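Local coordinates for protein putative enoyl-CoA hydratase/isomerase (Bordetella parapertussis, PDB 3ISA) that probably acts on acyl-CoA thioesters as an enoyl-CoA hydratase or isomerase of the crotonase superfamily, though its precise reaction is not established, at residues Phe20-Pro25 with Ala33-Ala38; Asp41-Ala46 with Gln92-Ser97; Ala45-Arg48 with Leu53-Phe56; Pro25-Ala30 with Asp68-Glu73. One frame throughout, in Å; residues are numbered along the deposited sequence.

Interaction 1 (Phe20-Pro25 with Ala33-Ala38); sequences FTLSRP and AELVEA
Leu35, on the first turns of the helix that begins in Ala33-Ala38, is the residue through which this segment meets Leu22 and Arg24 of Phe20-Pro25. Its isobutyl group is thrown outward from the helix, CG anti to the backbone N (chi1 180°), and the CD2 branch does the touching. That methyl lies 3.9 Å from Arg24 CD, the two side chains sliding past one another in opposite directions, and 4.3 Å from Leu22 CG, a looser apolar approach. Arg24 thus offers Leu35 its hydrocarbon shaft. The arginine chain bends about its CG-CD bond (chi3 73°), and the guanidinium passes to other partners: NH1 forms a salt bridge with Asp68 and also bonds to Ala30 O. Between the two residues that Leu35 touches, Ser23 turns away to its own strand, its OG donating to Thr21 O (2.8 Å) from above the carbonyl plane. One residue farther along the helix, Val36 faces helix 77-95 through Arg86 and Ile87, while Ala38, like Leu35, rests on Leu9. The contact places the start of helix 33-48 over the end of strand 17-22, with strand 9-13 flanking it and helix 77-95 packed alongside.

Interaction 2 (Asp41-Ala46 with Gln92-Ser97); sequences DGVDAA and QRVAGS
Arg93 NE donates to Asp44 OD1 at 2.8 Å, the shorter half of a two-pronged salt bridge between helices 33-48 and 77-95. The second prong runs from Arg93 NH1 to Asp44 OD2 (2.9 Å), with an N-H...O angle of 165°. Each carboxylate oxygen thus receives one N-H on its syn lone pair, and both oxygens sit close to the guanidinium plane, at the side edge formed by NE and NH1. The two flat groups are not quite coplanar, their planes being 32° apart, but the paired bonds should still hold both against rotation. Asp44 projects with CG anti to its carbonyl carbon, which swings the carboxylate across toward the other helix. The arginine shaft meets it on a skewed path, with chi2 (149°) away from a staggered value, and its CD methylene also lies 3.7 Å from Asp44 OD1.

Beneath this charged pair the contact turns apolar. Val43 splits its two methyls: CG1 reaches the root of the arginine at Arg93 CB (4.2 Å), whereas CG2 meets Val94 CG2 at 4.1 Å, the two valines crossing at nearly a right angle. Both valines also pack on Phe56 of strand 53-58, so this inner layer continues into the sheet. The helix ends at Ala95, and Gly96 is the first residue to leave helical angles. The arrangement is that of two neighbouring helices lying on one face of a central sheet, apolar where they face the strands and ionic toward their outer side, within a crotonase-like fold.

Interaction 3 (Ala45-Arg48 with Leu53-Phe56); sequences AAHR and LLVF
The imidazole of His47 approaches Leu54 at a slant, its NE2 lying 3.9 Å from Leu54 CD1, and the two side chains cross at about a right angle. In this conformer, one of two modelled for the histidine, the same NE2 may make a weak, and therefore doubtful, hydrogen bond to Ser97 OG. The other flat group of the helix, the guanidinium of Arg48, folds back over its own turn, with Ala45 CA 3.4 Å above one face and offset toward the rim.

Closer packing comes from the neighbouring alanine. Ala46 points its methyl toward the strand, and CB meets Leu54 CD2 at 3.6 Å. Leu54 therefore divides its two branches between consecutive helix residues, CD2 for Ala46 and CD1 for His47. With CG anti to its carbonyl carbon (chi1 -47°) and chi2 at -176°, the branch point faces the helix and the two methyls fork to separate residues.

The contact closes the tight return from helix 33-48 into strand 53-58, the second half of a beta-alpha-beta unit. Ala46 also touches Trp18 of strand 17-22, and Leu54 is bonded through its backbone to strand 100-105.

Interaction 4 (Pro25-Ala30 with Asp68-Glu73); sequences PEKRNA and DFTDYE. With GOL (glycerol), chain B.
Ala30 CB and Asp68 CB lie 3.7 Å apart, a direct packing contact between the two loops. Nearby, in one of two conformers of Lys27, the lysine and Thr70 reach toward each other tip to tip, Lys27 CD coming within 4.0 Å of Thr70 OG1.

Other polar links across the contact are indirect. In that same lysine conformer, a water accepts from Lys27 NZ (2.7 Å) and donates to Asp68 OD2 (2.7 Å), a tentative bridge between opposite charges that do not touch. A glycerol, probably from the crystallisation liquor, also spans the loops. Arg28 holds it with two nitrogens, NE to O1 (3.0 Å, nearly straight) and NH2 to O2 (2.8 Å, more bent), while the backbone Phe69 N donates to its O3 at 2.8 Å.

Within the 68-73 loop, Asp68 OD1 takes two bonds. Thr70 OG1 donates to its syn lone pair at 2.7 Å, and Thr70 N comes from above the carboxylate plane, closing an Asx turn that leads into the type II turn Phe69-Tyr72.

With Arg24 on OD2 and Thr70 on OD1, the Asp68 carboxylate is held in orientation. Packed directly at Ala30 and Asp68, and linked at their polar rim by water and glycerol, the loops can take up a small hydroxylated molecule.

Interactions 1, 2 and 3 all draw on helix 33-48. Interactions 1 and 3 seat its beginning and end against the neighbouring strands 17-22 and 53-58 by buried apolar packing, and Phe20, whose ring meets that of Phe56, runs between them. Interaction 2, only partly buried and centred about 6 Å from the centre of interaction 3, ties the helix to 77-95 and adds an ionic bond on its outer side. Interaction 4, in loops beyond the strand ends with its centre about 25 Å from that of interaction 3, combines direct packing of buried Ala30 and Asp68 with water and glycerol links at its exposed rim. The Arg24-Asp68 salt bridge joins the buried packing of interaction 1 to this partly exposed loop pair.

Interaction 1 (Phe20-Pro25 with Ala33-Ala38)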
loop_
_atom_site.group_PDB
_atom_site.type_symbol
_atom_site.label_atom_id
_atom_site.label_comp_id
_atom_site.label_asym_id
_atom_site.label_seq_id
_atom_site.Cartn_x
_atom_site.Cartn_y
_atom_site.Cartn_z
ATOM N N PHE D 20 -30.912 11.608 13.756
ATOM C CA PHE D 20 -30.169 12.782 14.175
ATOM C C PHE D 20 -30.667 13.990 13.388
ATOM O O PHE D 20 -30.351 14.149 12.206
ATOM C CB PHE D 20 -28.674 12.590 13.888
ATOM C CG PHE D 20 -28.034 11.467 14.667
ATOM C CD1 PHE D 20 -27.438 11.713 15.899
ATOM C CD2 PHE D 20 -28.008 10.177 14.155
ATOM C CE1 PHE D 20 -26.835 10.680 16.632
ATOM C CE2 PHE D 20 -27.407 9.125 14.876
ATOM C CZ PHE D 20 -26.810 9.385 16.121
ATOM N N THR D 21 -31.442 14.844 14.043
ATOM C CA THR D 21 -31.944 16.032 13.388
ATOM C C THR D 21 -31.109 17.237 13.814
ATOM O O THR D 21 -31.143 17.646 14.982
ATOM C CB THR D 21 -33.461 16.257 13.682
ATOM O OG1 THR D 21 -34.205 15.110 13.275
ATOM C CG2 THR D 21 -33.979 17.506 12.956
ATOM N N LEU D 22 -30.341 17.789 12.866
ATOM C CA LEU D 22 -29.623 19.034 13.093
ATOM C C LEU D 22 -30.677 20.103 13.315
ATOM O O LEU D 22 -31.593 20.246 12.506
ATOM C CB LEU D 22 -28.728 19.395 11.904
ATOM C CG LEU D 22 -27.410 18.600 11.804
ATOM C CD1 LEU D 22 -27.630 17.103 11.545
ATOM C CD2 LEU D 22 -26.528 19.189 10.709
ATOM N N SER D 23 -30.554 20.811 14.435
ATOM C CA SER D 23 -31.642 21.627 14.946
ATOM C C SER D 23 -31.181 23.036 15.297
ATOM O O SER D 23 -31.341 23.517 16.424
ATOM C CB SER D 23 -32.289 20.929 16.143
ATOM O OG SER D 23 -32.899 19.712 15.749
ATOM N N ARG D 24 -30.583 23.705 14.318
ATOM C CA ARG D 24 -30.299 25.126 14.440
ATOM C C ARG D 24 -30.937 25.844 13.235
ATOM O O ARG D 24 -30.231 26.442 12.416
ATOM C CB ARG D 24 -28.792 25.383 14.518
ATOM C CG ARG D 24 -28.082 24.620 15.651
ATOM C CD ARG D 24 -26.621 24.979 15.684
ATOM N NE ARG D 24 -26.417 26.331 16.205
ATOM C CZ ARG D 24 -25.507 27.195 15.753
ATOM N NH1 ARG D 24 -24.703 26.873 14.738
ATOM N NH2 ARG D 24 -25.405 28.389 16.322
ATOM N N PRO D 25 -32.282 25.786 13.128
ATOM C CA PRO D 25 -32.905 26.247 11.883
ATOM C C PRO D 25 -32.856 27.766 11.638
ATOM O O PRO D 25 -33.121 28.201 10.527
ATOM C CB PRO D 25 -34.350 25.754 12.013
ATOM C CG PRO D 25 -34.605 25.758 13.486
ATOM C CD PRO D 25 -33.295 25.323 14.104
ATOM N N ALA D 33 -19.143 24.498 17.162
ATOM C CA ALA D 33 -18.366 23.522 17.913
ATOM C C ALA D 33 -19.308 22.622 18.727
ATOM O O ALA D 33 -19.180 21.404 18.682
ATOM C CB ALA D 33 -17.317 24.211 18.810
ATOM N N GLU D 34 -20.301 23.231 19.390
ATOM C CA GLU D 34 -21.286 22.504 20.194
ATOM C C GLU D 34 -22.077 21.444 19.395
ATOM O O GLU D 34 -22.250 20.310 19.861
ATOM C CB GLU D 34 -22.236 23.495 20.898
ATOM C CG GLU D 34 -23.026 22.873 22.041
ATOM C CD GLU D 34 -24.291 23.644 22.438
ATOM O OE1 GLU D 34 -24.707 24.589 21.725
ATOM O OE2 GLU D 34 -24.890 23.276 23.476
ATOM N N LEU D 35 -22.567 21.811 18.211
ATOM C CA LEU D 35 -23.283 20.851 17.372
ATOM C C LEU D 35 -22.398 19.676 16.918
ATOM O O LEU D 35 -22.829 18.516 16.994
ATOM C CB LEU D 35 -23.950 21.548 16.174
ATOM C CG LEU D 35 -24.735 20.661 15.192
ATOM C CD1 LEU D 35 -25.709 19.681 15.892
ATOM C CD2 LEU D 35 -25.501 21.582 14.249
ATOM N N VAL D 36 -21.168 19.967 16.480
ATOM C CA VAL D 36 -20.217 18.909 16.072
ATOM C C VAL D 36 -19.981 17.953 17.239
ATOM O O VAL D 36 -20.095 16.729 17.068
ATOM C CB VAL D 36 -18.905 19.505 15.514
ATOM C CG1 VAL D 36 -17.809 18.411 15.231
ATOM C CG2 VAL D 36 -19.208 20.312 14.261
ATOM N N GLU D 37 -19.711 18.495 18.429
ATOM C CA GLU D 37 -19.488 17.629 19.600
ATOM C C GLU D 37 -20.706 16.762 19.972
ATOM O O GLU D 37 -20.549 15.608 20.356
ATOM C CB GLU D 37 -18.983 18.413 20.813
ATOM C CG GLU D 37 -17.584 19.015 20.661
ATOM C CD GLU D 37 -16.502 18.028 20.207
ATOM O OE1 GLU D 37 -16.376 16.926 20.784
ATOM O OE2 GLU D 37 -15.751 18.389 19.274
ATOM N N ALA D 38 -21.903 17.328 19.845
ATOM C CA ALA D 38 -23.149 16.602 20.056
ATOM C C ALA D 38 -23.333 15.455 19.053
ATOM O O ALA D 38 -23.809 14.369 19.419
ATOM C CB ALA D 38 -24.326 17.566 19.967
#

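Interaction 2 (Asp41-Ala46 with Gln92-Ser97)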
loop_
_atom_site.group_PDB
_atom_site.type_symbol
_atom_site.label_atom_id
_atom_site.label_comp_id
_atom_site.label_asym_id
_atom_site.label_seq_id
_atom_site.Cartn_x
_atom_site.Cartn_y
_atom_site.Cartn_z
ATOM N N ASP D 41 -20.733 12.671 19.964
ATOM C CA ASP D 41 -21.267 11.932 21.106
ATOM C C ASP D 41 -22.403 10.979 20.714
ATOM O O ASP D 41 -22.390 9.800 21.102
ATOM C CB ASP D 41 -21.706 12.912 22.198
ATOM C CG ASP D 41 -20.523 13.575 22.905
ATOM O OD1 ASP D 41 -19.364 13.139 22.696
ATOM O OD2 ASP D 41 -20.744 14.530 23.677
ATOM N N GLY D 42 -23.366 11.487 19.931
ATOM C CA GLY D 42 -24.509 10.697 19.472
ATOM C C GLY D 42 -24.112 9.518 18.593
ATOM O O GLY D 42 -24.601 8.400 18.787
ATOM N N VAL D 43 -23.239 9.778 17.616
ATOM C CA VAL D 43 -22.703 8.726 16.732
ATOM C C VAL D 43 -21.929 7.654 17.523
ATOM O O VAL D 43 -22.141 6.457 17.309
ATOM C CB VAL D 43 -21.875 9.329 15.550
ATOM C CG1 VAL D 43 -21.168 8.250 14.795
ATOM C CG2 VAL D 43 -22.826 10.107 14.591
ATOM N N ASP D 44 -21.067 8.084 18.444
ATOM C CA ASP D 44 -20.323 7.148 19.312
ATOM C C ASP D 44 -21.259 6.274 20.155
ATOM O O ASP D 44 -21.018 5.075 20.291
ATOM C CB ASP D 44 -19.340 7.882 20.229
ATOM C CG ASP D 44 -18.136 8.450 19.485
ATOM O OD1 ASP D 44 -17.983 8.213 18.267
ATOM O OD2 ASP D 44 -17.329 9.155 20.124
ATOM N N ALA D 45 -22.326 6.872 20.694
ATOM C CA ALA D 45 -23.306 6.146 21.500
ATOM C C ALA D 45 -24.049 5.118 20.645
ATOM O O ALA D 45 -24.237 3.985 21.070
ATOM C CB ALA D 45 -24.279 7.120 22.150
ATOM N N ALA D 46 -24.441 5.514 19.432
ATOM C CA ALA D 46 -25.087 4.597 18.490
ATOM C C ALA D 46 -24.193 3.403 18.100
ATOM O O ALA D 46 -24.701 2.286 17.937
ATOM C CB ALA D 46 -25.554 5.341 17.260
ATOM N N GLN D 92 -15.425 11.002 9.429
ATOM C CA GLN D 92 -14.821 9.686 9.342
ATOM C C GLN D 92 -15.596 8.643 10.160
ATOM O O GLN D 92 -15.736 7.492 9.731
ATOM C CB GLN D 92 -13.337 9.773 9.730
ATOM C CG GLN D 92 -12.525 10.539 8.660
ATOM C CD GLN D 92 -11.031 10.528 8.917
ATOM O OE1 GLN D 92 -10.538 9.822 9.812
ATOM N NE2 GLN D 92 -10.297 11.296 8.121
ATOM N N ARG D 93 -16.111 9.047 11.324
ATOM C CA ARG D 93 -16.937 8.175 12.154
ATOM C C ARG D 93 -18.230 7.796 11.430
ATOM O O ARG D 93 -18.621 6.637 11.434
ATOM C CB ARG D 93 -17.281 8.867 13.471
ATOM C CG ARG D 93 -16.236 8.687 14.548
ATOM C CD ARG D 93 -16.251 9.904 15.425
ATOM N NE ARG D 93 -16.044 9.626 16.843
ATOM C CZ ARG D 93 -14.885 9.753 17.470
ATOM N NH1 ARG D 93 -14.817 9.510 18.767
ATOM N NH2 ARG D 93 -13.797 10.127 16.810
ATOM N N VAL D 94 -18.861 8.776 10.792
ATOM C CA VAL D 94 -20.087 8.525 10.011
ATOM C C VAL D 94 -19.774 7.652 8.774
ATOM O O VAL D 94 -20.448 6.624 8.544
ATOM C CB VAL D 94 -20.793 9.843 9.630
ATOM C CG1 VAL D 94 -22.058 9.567 8.771
ATOM C CG2 VAL D 94 -21.138 10.643 10.898
ATOM N N ALA D 95 -18.735 8.031 8.025
ATOM C CA ALA D 95 -18.327 7.293 6.804
ATOM C C ALA D 95 -17.995 5.826 7.053
ATOM O O ALA D 95 -18.391 4.955 6.264
ATOM C CB ALA D 95 -17.175 7.981 6.104
ATOM N N GLY D 96 -17.277 5.566 8.143
ATOM C CA GLY D 96 -16.848 4.211 8.515
ATOM C C GLY D 96 -17.789 3.505 9.491
ATOM O O GLY D 96 -17.399 2.535 10.136
ATOM N N SER D 97 -19.025 3.981 9.596
ATOM C CA SER D 97 -19.977 3.451 10.586
ATOM C C SER D 97 -20.319 1.970 10.300
ATOM O O SER D 97 -20.562 1.605 9.150
ATOM C CB SER D 97 -21.259 4.271 10.588
ATOM O OG SER D 97 -22.146 3.854 11.620
#

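Interaction 3 (Ala45-Arg48 with Leu53-Phe56)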
loop_
_atom_site.group_PDB
_atom_site.type_symbol
_atom_site.label_atom_id
_atom_site.label_comp_id
_atom_site.label_asym_id
_atom_site.label_seq_id
_atom_site.Cartn_x
_atom_site.Cartn_y
_atom_site.Cartn_z
ATOM N N ALA D 45 -22.326 6.872 20.694
ATOM C CA ALA D 45 -23.306 6.146 21.500
ATOM C C ALA D 45 -24.049 5.118 20.645
ATOM O O ALA D 45 -24.237 3.985 21.070
ATOM C CB ALA D 45 -24.279 7.120 22.150
ATOM N N ALA D 46 -24.441 5.514 19.432
ATOM C CA ALA D 46 -25.087 4.597 18.490
ATOM C C ALA D 46 -24.193 3.403 18.100
ATOM O O ALA D 46 -24.701 2.286 17.937
ATOM C CB ALA D 46 -25.554 5.341 17.260
ATOM N N HIS D 47 -22.882 3.645 17.965
ATOM C CA HIS D 47 -21.965 2.570 17.653
ATOM C C HIS D 47 -21.818 1.604 18.844
ATOM O O HIS D 47 -21.790 0.388 18.650
ATOM C CB HIS D 47 -20.630 3.126 17.148
ATOM C CG HIS D 47 -20.739 3.858 15.839
ATOM N ND1 HIS D 47 -19.689 4.552 15.281
ATOM C CD2 HIS D 47 -21.782 4.010 14.987
ATOM C CE1 HIS D 47 -20.076 5.085 14.137
ATOM N NE2 HIS D 47 -21.345 4.782 13.943
ATOM N N ARG D 48 -21.778 2.134 20.063
ATOM C CA ARG D 48 -21.773 1.291 21.267
ATOM C C ARG D 48 -23.033 0.426 21.349
ATOM O O ARG D 48 -22.972 -0.758 21.702
ATOM C CB ARG D 48 -21.622 2.146 22.526
ATOM C CG ARG D 48 -20.202 2.708 22.735
ATOM C CD ARG D 48 -20.002 3.224 24.179
ATOM N NE ARG D 48 -21.147 4.021 24.646
ATOM C CZ ARG D 48 -21.284 5.338 24.476
ATOM N NH1 ARG D 48 -20.327 6.036 23.854
ATOM N NH2 ARG D 48 -22.379 5.962 24.938
ATOM N N LEU D 53 -29.495 1.493 11.894
ATOM C CA LEU D 53 -29.596 2.605 10.953
ATOM C C LEU D 53 -29.455 3.961 11.652
ATOM O O LEU D 53 -30.151 4.243 12.646
ATOM C CB LEU D 53 -30.946 2.561 10.224
ATOM C CG LEU D 53 -31.255 3.760 9.319
ATOM C CD1 LEU D 53 -30.380 3.744 8.049
ATOM C CD2 LEU D 53 -32.739 3.789 8.938
ATOM N N LEU D 54 -28.558 4.792 11.139
ATOM C CA LEU D 54 -28.485 6.199 11.542
ATOM C C LEU D 54 -29.063 7.054 10.443
ATOM O O LEU D 54 -28.617 6.987 9.279
ATOM C CB LEU D 54 -27.031 6.634 11.789
ATOM C CG LEU D 54 -26.172 5.694 12.634
ATOM C CD1 LEU D 54 -24.773 6.288 12.890
ATOM C CD2 LEU D 54 -26.877 5.331 13.942
ATOM N N VAL D 55 -30.048 7.867 10.811
ATOM C CA VAL D 55 -30.667 8.811 9.878
ATOM C C VAL D 55 -30.224 10.249 10.205
ATOM O O VAL D 55 -30.241 10.673 11.373
ATOM C CB VAL D 55 -32.222 8.710 9.896
ATOM C CG1 VAL D 55 -32.852 9.733 8.940
ATOM C CG2 VAL D 55 -32.678 7.289 9.573
ATOM N N PHE D 56 -29.796 10.984 9.178
ATOM C CA PHE D 56 -29.425 12.389 9.325
ATOM C C PHE D 56 -30.347 13.328 8.540
ATOM O O PHE D 56 -30.534 13.173 7.333
ATOM C CB PHE D 56 -27.976 12.607 8.894
ATOM C CG PHE D 56 -26.982 11.877 9.758
ATOM C CD1 PHE D 56 -26.408 12.521 10.857
ATOM C CD2 PHE D 56 -26.631 10.551 9.483
ATOM C CE1 PHE D 56 -25.503 11.862 11.666
ATOM C CE2 PHE D 56 -25.707 9.867 10.299
ATOM C CZ PHE D 56 -25.146 10.537 11.390
#

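Interaction 4 (Pro25-Ala30 with Asp68-Glu73)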
loop_
_atom_site.group_PDB
_atom_site.type_symbol
_atom_site.label_atom_id
_atom_site.label_comp_id
_atom_site.label_asym_id
_atom_site.label_seq_id
_atom_site.Cartn_x
_atom_site.Cartn_y
_atom_site.Cartn_z
ATOM N N PRO D 25 -32.282 25.786 13.128
ATOM C CA PRO D 25 -32.905 26.247 11.883
ATOM C C PRO D 25 -32.856 27.766 11.638
ATOM O O PRO D 25 -33.121 28.201 10.527
ATOM C CB PRO D 25 -34.350 25.754 12.013
ATOM C CG PRO D 25 -34.605 25.758 13.486
ATOM C CD PRO D 25 -33.295 25.323 14.104
ATOM N N GLU D 26 -32.507 28.557 12.654
ATOM C CA GLU D 26 -32.334 30.008 12.482
ATOM C C GLU D 26 -30.911 30.346 12.022
ATOM O O GLU D 26 -30.625 31.495 11.668
ATOM C CB GLU D 26 -32.675 30.774 13.774
ATOM C CG GLU D 26 -34.051 30.436 14.384
ATOM C CD GLU D 26 -35.203 30.610 13.394
ATOM O OE1 GLU D 26 -35.489 31.768 13.016
ATOM O OE2 GLU D 26 -35.826 29.591 12.998
ATOM N N LYS D 27 -30.031 29.337 12.049
ATOM C CA LYS D 27 -28.632 29.480 11.640
ATOM C C LYS D 27 -28.280 28.538 10.475
ATOM O O LYS D 27 -27.115 28.206 10.281
ATOM C CB LYS D 27 -27.691 29.228 12.831
ATOM C CG LYS D 27 -27.625 30.356 13.873
ATOM C CD LYS D 27 -26.594 31.425 13.505
ATOM C CE LYS D 27 -26.680 32.659 14.416
ATOM N NZ LYS D 27 -26.179 32.427 15.794
ATOM N N ARG D 28 -29.299 28.118 9.708
ATOM C CA ARG D 28 -29.158 27.233 8.533
ATOM C C ARG D 28 -28.463 25.905 8.877
ATOM O O ARG D 28 -27.752 25.325 8.056
ATOM C CB ARG D 28 -28.422 27.942 7.379
ATOM C CG ARG D 28 -28.975 29.315 6.997
ATOM C CD ARG D 28 -28.195 29.941 5.839
ATOM N NE ARG D 28 -26.808 30.253 6.196
ATOM C CZ ARG D 28 -25.791 30.264 5.335
ATOM N NH1 ARG D 28 -25.987 29.987 4.049
ATOM N NH2 ARG D 28 -24.573 30.556 5.762
ATOM N N ASN D 29 -28.688 25.451 10.113
ATOM C CA ASN D 29 -28.093 24.235 10.661
ATOM C C ASN D 29 -26.568 24.214 10.555
ATOM O O ASN D 29 -25.963 23.158 10.327
ATOM C CB ASN D 29 -28.742 22.986 10.040
ATOM C CG ASN D 29 -30.209 22.795 10.483
ATOM O OD1 ASN D 29 -30.584 23.161 11.600
ATOM N ND2 ASN D 29 -31.021 22.215 9.616
ATOM N N ALA D 30 -25.964 25.388 10.728
ATOM C CA ALA D 30 -24.522 25.536 10.624
ATOM C C ALA D 30 -23.856 24.831 11.804
ATOM O O ALA D 30 -24.423 24.728 12.887
ATOM C CB ALA D 30 -24.110 27.002 10.575
ATOM N N ASP D 68 -20.018 26.895 10.993
ATOM C CA ASP D 68 -20.615 28.130 11.494
ATOM C C ASP D 68 -19.564 29.237 11.579
ATOM O O ASP D 68 -18.713 29.239 12.481
ATOM C CB ASP D 68 -21.296 27.905 12.855
ATOM C CG ASP D 68 -22.231 29.062 13.231
ATOM O OD1 ASP D 68 -22.115 30.127 12.592
ATOM O OD2 ASP D 68 -23.077 28.910 14.142
ATOM N N PHE D 69 -19.632 30.181 10.640
ATOM C CA PHE D 69 -18.682 31.303 10.594
ATOM C C PHE D 69 -19.029 32.503 11.497
ATOM O O PHE D 69 -18.255 33.468 11.550
ATOM C CB PHE D 69 -18.471 31.788 9.156
ATOM C CG PHE D 69 -17.735 30.812 8.290
ATOM C CD1 PHE D 69 -16.366 30.649 8.424
ATOM C CD2 PHE D 69 -18.419 30.047 7.349
ATOM C CE1 PHE D 69 -15.668 29.742 7.613
ATOM C CE2 PHE D 69 -17.734 29.142 6.536
ATOM C CZ PHE D 69 -16.354 28.993 6.679
ATOM N N THR D 70 -20.172 32.447 12.184
ATOM C CA THR D 70 -20.548 33.462 13.183
ATOM C C THR D 70 -19.439 33.632 14.213
ATOM O O THR D 70 -19.012 32.658 14.834
ATOM C CB THR D 70 -21.852 33.070 13.917
ATOM O OG1 THR D 70 -22.839 32.698 12.952
ATOM C CG2 THR D 70 -22.394 34.231 14.806
ATOM N N ASP D 71 -18.964 34.863 14.381
ATOM C CA ASP D 71 -17.898 35.155 15.369
ATOM C C ASP D 71 -16.575 34.375 15.158
ATOM O O ASP D 71 -15.835 34.122 16.122
ATOM C CB ASP D 71 -18.404 34.983 16.824
ATOM C CG ASP D 71 -19.670 35.786 17.114
ATOM O OD1 ASP D 71 -19.699 37.009 16.842
ATOM O OD2 ASP D 71 -20.638 35.187 17.633
ATOM N N TYR D 72 -16.274 34.004 13.907
ATOM C CA TYR D 72 -14.969 33.412 13.592
ATOM C C TYR D 72 -13.852 34.432 13.865
ATOM O O TYR D 72 -12.724 34.047 14.218
ATOM C CB TYR D 72 -14.908 32.876 12.149
ATOM C CG TYR D 72 -14.567 33.922 11.117
ATOM C CD1 TYR D 72 -13.259 34.056 10.632
ATOM C CD2 TYR D 72 -15.542 34.797 10.639
ATOM C CE1 TYR D 72 -12.939 35.031 9.703
ATOM C CE2 TYR D 72 -15.234 35.770 9.713
ATOM C CZ TYR D 72 -13.937 35.876 9.246
ATOM O OH TYR D 72 -13.644 36.845 8.336
ATOM N N GLU D 73 -14.167 35.727 13.720
ATOM C CA GLU D 73 -13.196 36.801 13.986
ATOM C C GLU D 73 -12.657 36.815 15.422
ATOM O O GLU D 73 -11.511 37.189 15.653
ATOM C CB GLU D 73 -13.779 38.180 13.631
ATOM C CG GLU D 73 -13.867 38.450 12.128
ATOM C CD GLU D 73 -12.573 39.007 11.527
ATOM O OE1 GLU D 73 -11.466 38.478 11.803
ATOM O OE2 GLU D 73 -12.674 39.985 10.756
HETATM C C1 GOL B . -25.141 31.227 9.993
HETATM O O1 GOL B . -26.083 31.289 8.944
HETATM C C2 GOL B . -23.852 30.568 9.514
HETATM O O2 GOL B . -24.081 29.696 8.426
HETATM C C3 GOL B . -22.819 31.603 9.106
HETATM O O3 GOL B . -21.642 30.907 8.764
HETATM O O HOH W 1 -23.832 31.013 15.666
#